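Long-range contacts in seryl-tRNA synthetase, cytoplasmic (PDB 3QO8), which catalyses the attachment of serine to tRNA(Ser), first activating the amino acid with ATP to Ser-AMP and then transferring it to the acceptor end of the tRNA: residues W313-E324 and A348-A356; I17-G26 and G109-Q120. One frame throughout, in Å; residues are numbered along the deposited sequence. Where two conformers were deposited one is given.

Interaction 1 (W313-E324 and A348-A356)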
loop_
_atom_site.group_PDB
_atom_site.type_symbol
_atom_site.label_atom_id
_atom_site.label_comp_id
_atom_site.label_asym_id
_atom_site.label_seq_id
_atom_site.Cartn_x
_atom_site.Cartn_y
_atom_site.Cartn_z
ATOM N N TRP A 313 24.571 21.556 4.273
ATOM C CA TRP A 313 25.735 20.689 4.183
ATOM C C TRP A 313 26.111 20.075 5.535
ATOM O O TRP A 313 26.470 18.901 5.615
ATOM C CB TRP A 313 26.902 21.396 3.480
ATOM C CG TRP A 313 26.495 21.791 2.089
ATOM C CD1 TRP A 313 26.213 23.050 1.640
ATOM C CD2 TRP A 313 26.251 20.908 0.982
ATOM N NE1 TRP A 313 25.832 23.009 0.319
ATOM C CE2 TRP A 313 25.849 21.707 -0.109
ATOM C CE3 TRP A 313 26.335 19.523 0.808
ATOM C CZ2 TRP A 313 25.544 21.167 -1.360
ATOM C CZ3 TRP A 313 26.023 18.988 -0.435
ATOM C CH2 TRP A 313 25.639 19.808 -1.502
ATOM N N GLU A 314 25.993 20.857 6.596
ATOM C CA GLU A 314 26.155 20.332 7.947
ATOM C C GLU A 314 25.055 19.308 8.265
ATOM O O GLU A 314 25.307 18.281 8.891
ATOM C CB GLU A 314 26.125 21.481 8.956
ATOM C CG GLU A 314 26.278 21.067 10.406
ATOM C CD GLU A 314 26.180 22.248 11.364
ATOM O OE1 GLU A 314 25.186 23.011 11.287
ATOM O OE2 GLU A 314 27.101 22.415 12.194
ATOM N N GLU A 315 23.830 19.579 7.824
ATOM C CA GLU A 315 22.739 18.639 8.068
ATOM C C GLU A 315 22.968 17.311 7.350
ATOM O O GLU A 315 22.667 16.248 7.898
ATOM C CB GLU A 315 21.401 19.219 7.625
ATOM C CG GLU A 315 20.208 18.336 8.031
ATOM C CD GLU A 315 20.006 18.270 9.538
ATOM O OE1 GLU A 315 20.381 19.239 10.235
ATOM O OE2 GLU A 315 19.461 17.252 10.025
ATOM N N PHE A 316 23.480 17.382 6.119
ATOM C CA PHE A 316 23.795 16.176 5.337
ATOM C C PHE A 316 24.719 15.257 6.141
ATOM O O PHE A 316 24.502 14.042 6.209
ATOM C CB PHE A 316 24.454 16.583 4.003
ATOM C CG PHE A 316 24.924 15.421 3.153
ATOM C CD1 PHE A 316 24.100 14.868 2.192
ATOM C CD2 PHE A 316 26.215 14.916 3.288
ATOM C CE1 PHE A 316 24.535 13.811 1.388
ATOM C CE2 PHE A 316 26.660 13.846 2.492
ATOM C CZ PHE A 316 25.823 13.303 1.539
ATOM N N ASP A 317 25.754 15.835 6.750
ATOM C CA ASP A 317 26.679 15.043 7.572
ATOM C C ASP A 317 25.961 14.441 8.786
ATOM O O ASP A 317 26.187 13.280 9.152
ATOM C CB ASP A 317 27.880 15.876 8.022
ATOM C CG ASP A 317 28.848 16.171 6.888
ATOM O OD1 ASP A 317 28.881 15.407 5.901
ATOM O OD2 ASP A 317 29.583 17.169 6.987
ATOM N N ARG A 318 25.086 15.227 9.401
ATOM C CA ARG A 318 24.295 14.776 10.541
ATOM C C ARG A 318 23.410 13.584 10.162
ATOM O O ARG A 318 23.270 12.623 10.920
ATOM C CB ARG A 318 23.438 15.939 11.034
ATOM C CG ARG A 318 22.874 15.790 12.430
ATOM C CD ARG A 318 22.437 17.150 12.977
ATOM N NE ARG A 318 23.579 18.020 13.253
ATOM C CZ ARG A 318 23.737 19.248 12.766
ATOM N NH1 ARG A 318 22.827 19.786 11.961
ATOM N NH2 ARG A 318 24.818 19.946 13.088
ATOM N N MET A 319 22.800 13.661 8.983
ATOM C CA MET A 319 21.868 12.626 8.546
ATOM C C MET A 319 22.552 11.296 8.206
ATOM O O MET A 319 22.065 10.231 8.597
ATOM C CB MET A 319 21.030 13.111 7.359
ATOM C CG MET A 319 20.105 14.267 7.719
ATOM S SD MET A 319 19.409 15.074 6.276
ATOM C CE MET A 319 18.313 13.785 5.655
ATOM N N ILE A 320 23.663 11.339 7.475
ATOM C CA ILE A 320 24.362 10.084 7.179
ATOM C C ILE A 320 24.915 9.538 8.493
ATOM O O ILE A 320 24.958 8.323 8.708
ATOM C CB ILE A 320 25.465 10.236 6.078
ATOM C CG1 ILE A 320 26.012 8.856 5.672
ATOM C CG2 ILE A 320 26.575 11.184 6.525
ATOM C CD1 ILE A 320 24.925 7.973 5.019
ATOM N N GLY A 321 25.296 10.442 9.391
ATOM C CA GLY A 321 25.788 10.040 10.700
ATOM C C GLY A 321 24.704 9.304 11.482
ATOM O O GLY A 321 24.963 8.292 12.148
ATOM N N CYS A 322 23.482 9.811 11.406
ATOM C CA CYS A 322 22.339 9.136 12.035
ATOM C C CYS A 322 22.159 7.711 11.507
ATOM O O CYS A 322 21.923 6.781 12.276
ATOM C CB CYS A 322 21.026 9.919 11.825
ATOM S SG CYS A 322 20.784 11.290 12.970
ATOM N N SER A 323 22.226 7.541 10.193
ATOM C CA SER A 323 22.100 6.197 9.625
ATOM C C SER A 323 23.268 5.287 10.034
ATOM O O SER A 323 23.086 4.096 10.322
ATOM C CB SER A 323 21.972 6.280 8.108
ATOM O OG SER A 323 20.742 6.910 7.755
ATOM N N GLU A 324 24.480 5.838 10.048
ATOM C CA GLU A 324 25.626 5.041 10.485
ATOM C C GLU A 324 25.417 4.541 11.912
ATOM O O GLU A 324 25.621 3.363 12.216
ATOM C CB GLU A 324 26.902 5.868 10.407
ATOM C CG GLU A 324 27.304 6.227 8.991
ATOM C CD GLU A 324 28.640 6.942 8.960
ATOM O OE1 GLU A 324 29.673 6.297 9.261
ATOM O OE2 GLU A 324 28.655 8.144 8.646
ATOM N N ALA A 348 19.550 15.500 -6.758
ATOM C CA ALA A 348 20.672 15.427 -5.830
ATOM C C ALA A 348 21.868 16.251 -6.288
ATOM O O ALA A 348 22.341 16.088 -7.412
ATOM C CB ALA A 348 21.091 13.968 -5.623
ATOM N N ALA A 349 22.351 17.137 -5.415
ATOM C CA ALA A 349 23.611 17.831 -5.646
ATOM C C ALA A 349 24.772 16.977 -5.128
ATOM O O ALA A 349 25.894 17.107 -5.601
ATOM C CB ALA A 349 23.618 19.202 -4.971
ATOM N N LYS A 350 24.483 16.105 -4.165
ATOM C CA LYS A 350 25.487 15.212 -3.583
ATOM C C LYS A 350 24.771 14.028 -2.965
ATOM O O LYS A 350 23.713 14.205 -2.349
ATOM C CB LYS A 350 26.276 15.945 -2.495
ATOM C CG LYS A 350 27.411 15.133 -1.866
ATOM C CD LYS A 350 28.121 15.935 -0.789
ATOM C CE LYS A 350 29.286 15.155 -0.179
ATOM N NZ LYS A 350 30.411 14.898 -1.138
ATOM N N LYS A 351 25.340 12.831 -3.101
ATOM C CA LYS A 351 24.740 11.643 -2.508
ATOM C C LYS A 351 25.778 10.690 -1.906
ATOM O O LYS A 351 26.814 10.426 -2.517
ATOM C CB LYS A 351 23.912 10.903 -3.554
ATOM C CG LYS A 351 23.179 9.687 -3.021
ATOM C CD LYS A 351 22.161 9.220 -4.031
ATOM C CE LYS A 351 22.655 8.004 -4.766
ATOM N NZ LYS A 351 21.752 7.661 -5.887
ATOM N N TYR A 352 25.496 10.193 -0.705
ATOM C CA TYR A 352 26.294 9.140 -0.072
ATOM C C TYR A 352 25.422 7.919 0.044
ATOM O O TYR A 352 24.261 8.031 0.429
ATOM C CB TYR A 352 26.700 9.514 1.354
ATOM C CG TYR A 352 27.934 10.379 1.513
ATOM C CD1 TYR A 352 28.600 10.911 0.419
ATOM C CD2 TYR A 352 28.432 10.659 2.781
ATOM C CE1 TYR A 352 29.719 11.705 0.591
ATOM C CE2 TYR A 352 29.538 11.447 2.959
ATOM C CZ TYR A 352 30.181 11.966 1.868
ATOM O OH TYR A 352 31.293 12.748 2.075
ATOM N N ASP A 353 25.976 6.747 -0.244
ATOM C CA ASP A 353 25.264 5.515 0.046
ATOM C C ASP A 353 25.966 4.814 1.205
ATOM O O ASP A 353 27.200 4.860 1.326
ATOM C CB ASP A 353 25.244 4.578 -1.170
ATOM C CG ASP A 353 24.228 4.994 -2.228
ATOM O OD1 ASP A 353 23.610 6.079 -2.103
ATOM O OD2 ASP A 353 24.065 4.230 -3.202
ATOM N N LEU A 354 25.183 4.194 2.077
ATOM C CA LEU A 354 25.738 3.280 3.055
ATOM C C LEU A 354 25.451 1.906 2.477
ATOM O O LEU A 354 24.308 1.580 2.151
ATOM C CB LEU A 354 25.100 3.457 4.443
ATOM C CG LEU A 354 25.685 2.584 5.567
ATOM C CD1 LEU A 354 25.607 3.278 6.920
ATOM C CD2 LEU A 354 25.018 1.217 5.627
ATOM N N GLU A 355 26.507 1.129 2.304
ATOM C CA GLU A 355 26.421 -0.220 1.769
ATOM C C GLU A 355 26.909 -1.171 2.846
ATOM O O GLU A 355 28.040 -1.050 3.330
ATOM C CB GLU A 355 27.303 -0.356 0.518
ATOM C CG GLU A 355 27.061 0.709 -0.566
ATOM C CD GLU A 355 28.002 0.524 -1.750
ATOM O OE1 GLU A 355 29.141 0.061 -1.531
ATOM O OE2 GLU A 355 27.602 0.814 -2.893
ATOM N N ALA A 356 26.052 -2.109 3.232
ATOM C CA ALA A 356 26.356 -2.989 4.350
ATOM C C ALA A 356 26.956 -4.280 3.819
ATOM O O ALA A 356 26.678 -4.683 2.692
ATOM C CB ALA A 356 25.091 -3.299 5.151
#

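Interaction 2 (I17-G26 and G109-Q120)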
loop_
_atom_site.group_PDB
_atom_site.type_symbol
_atom_site.label_atom_id
_atom_site.label_comp_id
_atom_site.label_asym_id
_atom_site.label_seq_id
_atom_site.Cartn_x
_atom_site.Cartn_y
_atom_site.Cartn_z
ATOM N N ILE A 17 28.755 27.086 -15.134
ATOM C CA ILE A 17 28.643 26.161 -14.016
ATOM C C ILE A 17 27.612 25.080 -14.329
ATOM O O ILE A 17 27.802 23.892 -14.025
ATOM C CB ILE A 17 28.201 26.916 -12.750
ATOM C CG1 ILE A 17 29.315 27.844 -12.277
ATOM C CG2 ILE A 17 27.833 25.955 -11.640
ATOM C CD1 ILE A 17 28.897 28.766 -11.148
ATOM N N ILE A 18 26.511 25.492 -14.939
ATOM C CA ILE A 18 25.450 24.543 -15.264
ATOM C C ILE A 18 25.902 23.572 -16.355
ATOM O O ILE A 18 25.641 22.377 -16.268
ATOM C CB ILE A 18 24.136 25.252 -15.668
ATOM C CG1 ILE A 18 23.663 26.183 -14.544
ATOM C CG2 ILE A 18 23.064 24.224 -15.968
ATOM C CD1 ILE A 18 22.390 26.998 -14.882
ATOM N N LYS A 19 26.613 24.083 -17.361
ATOM C CA LYS A 19 27.129 23.230 -18.432
ATOM C C LYS A 19 28.134 22.212 -17.888
ATOM O O LYS A 19 28.131 21.045 -18.283
ATOM C CB LYS A 19 27.811 24.061 -19.526
ATOM C CG LYS A 19 26.873 24.887 -20.394
ATOM C CD LYS A 19 27.490 25.103 -21.767
ATOM C CE LYS A 19 26.745 26.149 -22.582
ATOM N NZ LYS A 19 27.212 27.530 -22.270
ATOM N N ALA A 20 29.013 22.666 -17.003
ATOM C CA ALA A 20 29.993 21.772 -16.394
ATOM C C ALA A 20 29.253 20.685 -15.623
ATOM O O ALA A 20 29.632 19.520 -15.658
ATOM C CB ALA A 20 30.922 22.541 -15.477
ATOM N N SER A 21 28.177 21.067 -14.939
ATOM C CA SER A 21 27.429 20.106 -14.145
ATOM C C SER A 21 26.786 19.083 -15.064
ATOM O O SER A 21 26.867 17.880 -14.810
ATOM C CB SER A 21 26.347 20.804 -13.309
ATOM O OG SER A 21 25.623 19.860 -12.540
ATOM N N GLN A 22 26.150 19.560 -16.133
ATOM C CA GLN A 22 25.521 18.665 -17.108
ATOM C C GLN A 22 26.521 17.639 -17.639
ATOM O O GLN A 22 26.202 16.461 -17.815
ATOM C CB GLN A 22 24.923 19.465 -18.265
ATOM C CG GLN A 22 23.633 20.225 -17.886
ATOM C CD GLN A 22 22.528 19.293 -17.435
ATOM O OE1 GLN A 22 22.332 19.073 -16.241
ATOM N NE2 GLN A 22 21.805 18.729 -18.391
ATOM N N LYS A 23 27.735 18.108 -17.890
ATOM C CA LYS A 23 28.798 17.260 -18.411
ATOM C C LYS A 23 29.155 16.178 -17.400
ATOM O O LYS A 23 29.248 14.999 -17.750
ATOM C CB LYS A 23 30.022 18.113 -18.738
ATOM C CG LYS A 23 30.905 17.567 -19.845
ATOM C CD LYS A 23 31.766 18.689 -20.406
ATOM C CE LYS A 23 30.905 19.927 -20.675
ATOM N NZ LYS A 23 31.684 21.113 -21.130
ATOM N N LYS A 24 29.340 16.578 -16.144
ATOM C CA LYS A 24 29.602 15.624 -15.063
ATOM C C LYS A 24 28.500 14.579 -14.947
ATOM O O LYS A 24 28.765 13.421 -14.632
ATOM C CB LYS A 24 29.741 16.350 -13.728
ATOM C CG LYS A 24 30.936 17.270 -13.642
ATOM C CD LYS A 24 31.102 17.778 -12.233
ATOM C CE LYS A 24 32.121 18.888 -12.153
ATOM N NZ LYS A 24 32.076 19.475 -10.780
ATOM N N ARG A 25 27.265 15.006 -15.192
ATOM C CA ARG A 25 26.100 14.139 -15.062
ATOM C C ARG A 25 26.014 13.152 -16.220
ATOM O O ARG A 25 25.322 12.138 -16.135
ATOM C CB ARG A 25 24.809 14.978 -15.010
ATOM C CG ARG A 25 24.502 15.588 -13.643
ATOM C CD ARG A 25 23.148 16.341 -13.618
ATOM N NE ARG A 25 22.904 16.828 -12.267
ATOM C CZ ARG A 25 22.449 16.056 -11.287
ATOM N NH1 ARG A 25 22.160 14.777 -11.524
ATOM N NH2 ARG A 25 22.291 16.555 -10.075
ATOM N N GLY A 26 26.712 13.464 -17.307
ATOM C CA GLY A 26 26.553 12.717 -18.540
ATOM C C GLY A 26 25.256 13.098 -19.236
ATOM O O GLY A 26 24.707 12.316 -20.012
ATOM N N GLY A 109 19.441 18.790 -14.531
ATOM C CA GLY A 109 19.703 18.314 -13.186
ATOM C C GLY A 109 20.272 19.390 -12.282
ATOM O O GLY A 109 20.784 20.406 -12.744
ATOM N N ASN A 110 20.158 19.168 -10.979
ATOM C CA ASN A 110 20.700 20.083 -9.987
ATOM C C ASN A 110 22.222 20.226 -10.181
ATOM O O ASN A 110 22.876 19.328 -10.728
ATOM C CB ASN A 110 20.390 19.540 -8.589
ATOM C CG ASN A 110 20.429 20.612 -7.526
ATOM O OD1 ASN A 110 20.722 21.765 -7.811
ATOM N ND2 ASN A 110 20.105 20.236 -6.292
ATOM N N ILE A 111 22.785 21.348 -9.740
ATOM C CA ILE A 111 24.232 21.560 -9.856
ATOM C C ILE A 111 24.993 20.577 -8.987
ATOM O O ILE A 111 24.851 20.577 -7.762
ATOM C CB ILE A 111 24.649 22.975 -9.424
ATOM C CG1 ILE A 111 23.878 24.029 -10.218
ATOM C CG2 ILE A 111 26.169 23.156 -9.575
ATOM C CD1 ILE A 111 23.826 23.735 -11.674
ATOM N N VAL A 112 25.803 19.740 -9.618
ATOM C CA VAL A 112 26.620 18.792 -8.878
ATOM C C VAL A 112 27.653 19.501 -8.009
ATOM O O VAL A 112 28.433 20.323 -8.483
ATOM C CB VAL A 112 27.337 17.806 -9.808
ATOM C CG1 VAL A 112 28.185 16.863 -8.981
ATOM C CG2 VAL A 112 26.314 17.041 -10.634
ATOM N N HIS A 113 27.642 19.161 -6.728
ATOM C CA HIS A 113 28.536 19.770 -5.766
ATOM C C HIS A 113 29.989 19.497 -6.153
ATOM O O HIS A 113 30.340 18.396 -6.585
ATOM C CB HIS A 113 28.229 19.239 -4.370
ATOM C CG HIS A 113 28.917 19.988 -3.274
ATOM N ND1 HIS A 113 30.026 19.496 -2.622
ATOM C CD2 HIS A 113 28.661 21.197 -2.722
ATOM C CE1 HIS A 113 30.417 20.363 -1.706
ATOM N NE2 HIS A 113 29.605 21.402 -1.744
ATOM N N GLU A 114 30.825 20.519 -6.016
ATOM C CA GLU A 114 32.232 20.428 -6.417
ATOM C C GLU A 114 33.008 19.281 -5.787
ATOM O O GLU A 114 34.037 18.860 -6.315
ATOM C CB GLU A 114 32.947 21.748 -6.127
ATOM C CG GLU A 114 32.558 22.867 -7.075
ATOM C CD GLU A 114 33.017 22.604 -8.500
ATOM O OE1 GLU A 114 33.777 21.632 -8.711
ATOM O OE2 GLU A 114 32.620 23.371 -9.408
ATOM N N SER A 115 32.532 18.776 -4.660
ATOM C CA SER A 115 33.248 17.710 -3.974
ATOM C C SER A 115 32.954 16.327 -4.558
ATOM O O SER A 115 33.605 15.363 -4.187
ATOM C CB SER A 115 32.925 17.715 -2.485
ATOM O OG SER A 115 31.617 17.217 -2.258
ATOM N N VAL A 116 31.973 16.232 -5.453
ATOM C CA VAL A 116 31.587 14.948 -6.038
ATOM C C VAL A 116 32.553 14.508 -7.144
ATOM O O VAL A 116 32.916 15.305 -8.005
ATOM C CB VAL A 116 30.138 14.992 -6.596
ATOM C CG1 VAL A 116 29.783 13.690 -7.318
ATOM C CG2 VAL A 116 29.125 15.259 -5.462
ATOM N N VAL A 117 32.970 13.242 -7.110
ATOM C CA VAL A 117 33.837 12.687 -8.150
ATOM C C VAL A 117 33.155 12.731 -9.513
ATOM O O VAL A 117 32.023 12.285 -9.658
ATOM C CB VAL A 117 34.240 11.229 -7.839
ATOM C CG1 VAL A 117 34.957 10.593 -9.040
ATOM C CG2 VAL A 117 35.122 11.182 -6.607
ATOM N N ASP A 118 33.853 13.267 -10.506
ATOM C CA ASP A 118 33.317 13.355 -11.855
ATOM C C ASP A 118 33.572 12.065 -12.638
ATOM O O ASP A 118 34.676 11.837 -13.123
ATOM C CB ASP A 118 33.937 14.553 -12.577
ATOM C CG ASP A 118 33.555 14.614 -14.043
ATOM O OD1 ASP A 118 32.704 13.809 -14.481
ATOM O OD2 ASP A 118 34.093 15.481 -14.757
ATOM N N SER A 119 32.548 11.227 -12.773
ATOM C CA SER A 119 32.704 9.960 -13.484
ATOM C C SER A 119 31.365 9.310 -13.766
ATOM O O SER A 119 30.384 9.566 -13.074
ATOM C CB SER A 119 33.549 8.988 -12.658
ATOM O OG SER A 119 33.684 7.747 -13.330
ATOM N N GLN A 120 31.332 8.454 -14.780
ATOM C CA GLN A 120 30.132 7.695 -15.094
ATOM C C GLN A 120 30.247 6.275 -14.552
ATOM O O GLN A 120 29.338 5.466 -14.714
ATOM C CB GLN A 120 29.917 7.659 -16.604
ATOM C CG GLN A 120 29.960 9.026 -17.260
ATOM C CD GLN A 120 28.841 9.942 -16.791
ATOM O OE1 GLN A 120 27.664 9.571 -16.802
ATOM N NE2 GLN A 120 29.207 11.146 -16.377
HETATM O O HOH W 1 23.274 19.908 -13.779
HETATM O O HOH W 2 20.192 17.067 -16.657
HETATM O O HOH W 3 31.985 17.640 -8.812
HETATM O O HOH W 4 29.351 20.542 -10.959
#

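Interaction 1 (W313-E324 and A348-A356)
From Phe316 over Lys351 to Glu324 over Leu354, helix 313-324 lies on strand 350-356 with the two axes 9.8 Å apart and almost parallel, their directions differing by 8°. The centre is an edge-to-face pair: Phe316, its CG anti to the backbone N (chi1 175°), drives the CE2-CZ edge of its ring into the face of Tyr352. CE2 sits over the middle of the tyrosine ring, CZ comes to 3.6 Å from Tyr352 CG, and the planes stand at 72°. The Lys350 chain runs past the rings of Phe316 and Trp313. Its CD lies over one face of Phe316, offset toward the rim, while its CB meets the edge of Trp313 at CZ3 (3.7 Å); its ammonium reaches on to Ser115. Ile320 CG1 touches the Tyr352 edge at CD2. At the far end Leu354 CD1 lies 4.0 Å from Glu324 CG, whose carboxylate turns to Arg129 and Tyr334. This is helix-on-sheet packing in the class II catalytic core. The polar ends of Lys350 and Glu324 find their partners outside the interface, so across these two segments the contact is largely apolar and aromatic, with the Phe316-Tyr352 pair at its centre.

Interaction 2 (I17-G26 and G109-Q120)
Ser21 and Arg25, one turn apart on helix 17-25, hold the irregular chain 109-112 against the helix. Val112 N donates a nearly straight bond to Ser21 OG (2.9 Å, 170°), the hydroxyl being placed anti to the serine's own backbone N (chi1 180°). Arg25 approaches side-on, its NE and NH2 both gripping Asn110 O at 2.9 Å. That oxygen lies in the guanidinium plane, but the two donors meet it differently: NE in the carbonyl plane, NH2 from above it. Gly109 CA covers one face of the guanidinium and Val112 CG2 the opposite face, which holds the flat group in place, and NH1 is bound by Asn345 O. Beside this close-packed part Ile111 lays CD1 on Ile18 CG1 (3.8 Å) and CG2 on Ile17. Water 1 joins Ser21 OG and Gly109 O, while water 2 accepts from Gly109 N and from Gln22 NE2, which also bonds Ser28 O.

The side toward Glu114, Asp118 and Gln120 is looser and more exposed. The extended Lys24 chain passes Asp118, with CG 3.8 Å from the carboxylate carbon CG, and ends in a weak salt bridge from NZ to Glu114 OE1 (3.4 Å). Waters 3 and 4 link the ammonium to the carbonyls of His113, Val116 and Val112. Gln120, bent at chi2, gives a weak bond from NE2 to Lys24 O, near the Schellman turn at Gly26.

Helix 15-25 thus rests on the linker that leads from helix 74-107 of the tRNA-binding arm to strand 126-131. Ile18 also leans on Val32 of helix 30-65, and Asn110 and His113 make backbone bonds to Asn346 and Ala349, just before strand 350-358.

Overall arrangement
From the N terminus, interaction 2 comes first: helix 15-25 meets 109-120 after 82 intervening residues, mostly the long helices 30-65 and 74-107, closing the tRNA-binding arm at its base. The chain then enters the catalytic core, where interaction 1 closes a much shorter excursion of 23 residues, through strand 334-338, between helix 312-329 and strand 350-358. The two loops follow in series, neither nested nor crossed, yet they touch in space with centres about 19 Å apart. Ile111 O packs on Ala349 CB, and the rings of Trp313 and His113 meet, joining the linker behind the arm to the helix-covered sheet.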